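Glutathione s-transferase III (Zea mays, PDB 1AW9) probably conjugates reduced glutathione to hydrophobic electrophiles, certain herbicides among them, as a phi-family glutathione transferase of maize. Local coordinates at residues Ala126-Ala129 / Ala130-Asp133. Residues are numbered along the deposited sequence; the frame is centred on the assembly and turned at random.
With CD (cadmium ion), chain D.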
loop_
_atom_site.group_PDB
_atom_site.type_symbol
_atom_site.label_atom_id
_atom_site.label_comp_id
_atom_site.label_asym_id
_atom_site.label_seq_id
_atom_site.Cartn_x
_atom_site.Cartn_y
_atom_site.Cartn_z
ATOM N N ALA A 126 16.840 1.245 4.628
ATOM C CA ALA A 126 16.607 -0.022 5.310
ATOM C C ALA A 126 15.542 -0.838 4.569
ATOM O O ALA A 126 14.578 -0.288 4.045
ATOM C CB ALA A 126 16.175 0.219 6.747
ATOM N N PRO A 127 15.724 -2.166 4.506
ATOM C CA PRO A 127 14.773 -3.057 3.833
ATOM C C PRO A 127 13.365 -2.879 4.414
ATOM O O PRO A 127 13.212 -2.649 5.615
ATOM C CB PRO A 127 15.302 -4.444 4.190
ATOM C CG PRO A 127 16.796 -4.220 4.329
ATOM C CD PRO A 127 16.850 -2.921 5.084
ATOM N N ASP A 128 12.346 -2.953 3.560
ATOM C CA ASP A 128 10.972 -2.846 3.998
ATOM C C ASP A 128 10.523 -4.253 4.441
ATOM O O ASP A 128 10.297 -5.122 3.615
ATOM C CB ASP A 128 10.109 -2.354 2.866
ATOM C CG ASP A 128 8.673 -2.093 3.302
ATOM O OD1 ASP A 128 8.061 -2.944 3.973
ATOM O OD2 ASP A 128 8.131 -1.026 2.967
ATOM N N ALA A 129 10.316 -4.447 5.739
ATOM C CA ALA A 129 9.916 -5.740 6.271
ATOM C C ALA A 129 8.667 -6.302 5.639
ATOM O O ALA A 129 8.559 -7.495 5.458
ATOM C CB ALA A 129 9.733 -5.662 7.760
ATOM N N ALA A 130 7.711 -5.449 5.329
ATOM C CA ALA A 130 6.472 -5.921 4.758
ATOM C C ALA A 130 6.663 -6.504 3.366
ATOM O O ALA A 130 5.978 -7.448 2.986
ATOM C CB ALA A 130 5.483 -4.790 4.694
ATOM N N VAL A 131 7.541 -5.872 2.588
ATOM C CA VAL A 131 7.841 -6.286 1.218
ATOM C C VAL A 131 8.648 -7.573 1.228
ATOM O O VAL A 131 8.377 -8.492 0.467
ATOM C CB VAL A 131 8.641 -5.214 0.502
ATOM C CG1 VAL A 131 9.090 -5.715 -0.856
ATOM C CG2 VAL A 131 7.796 -3.935 0.356
ATOM N N VAL A 132 9.624 -7.645 2.122
ATOM C CA VAL A 132 10.434 -8.846 2.242
ATOM C C VAL A 132 9.547 -10.033 2.649
ATOM O O VAL A 132 9.605 -11.080 2.005
ATOM C CB VAL A 132 11.569 -8.644 3.258
ATOM C CG1 VAL A 132 12.240 -9.992 3.621
ATOM C CG2 VAL A 132 12.585 -7.649 2.708
ATOM N N ASP A 133 8.717 -9.866 3.683
ATOM C CA ASP A 133 7.837 -10.923 4.144
ATOM C C ASP A 133 6.887 -11.390 3.133
ATOM O O ASP A 133 6.685 -12.573 3.046
ATOM C CB ASP A 133 7.021 -10.534 5.380
ATOM C CG ASP A 133 7.853 -10.575 6.633
ATOM O OD1 ASP A 133 9.058 -10.853 6.413
ATOM O OD2 ASP A 133 7.359 -10.385 7.805
HETATM CD CD CD D . 9.796 -10.597 8.787
HETATM O O HOH W 1 10.981 -9.681 7.654
#
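Asp128 is the N-cap of helix 129-152, and its carboxylate meets the backbone of the first turn at Ala130 and Val131. Asp128 OD1 takes a weak bond from Ala130 N at 2.9 Å and a longer but straighter one from Val131 N at 3.3 Å. The second donor comes from above the carboxylate plane, 52° out of it. Asp128 CG lies anti to the backbone N (chi1 -175°), which swings the carboxylate back to the N-H groups of Ala130 and Val131. The Asp128 side chain crosses that of Val131 at about a right angle, and Asp128 CG rests on Val131 CG2 at 3.6 Å. The helix follows the long helix 92-122 in the all-helical C-terminal domain of the GST fold. Its first regular bonds run from Val132 N to Asp128 O, 3.0 Å, and from Asp133 N to Ala129 O, also 3.0 Å. Gln116 and Leu117 of helix 92-122 pack on Val132. OD2 of Asp128 forms a salt bridge with Lys134 of the second subunit. Without the carboxylate, as with an alanine here, Ala130 N would probably lose its capping partner, Val131 N would keep only a weak bond to Asp128 O, and that lysine would lack its mate. A turn after Ala129, both carboxylate oxygens of Asp133 bind a cadmium ion, OD1 at 2.5 Å and OD2 at 2.6 Å. Glu137 of the second subunit also binds this ion, so the metal bridges two chains.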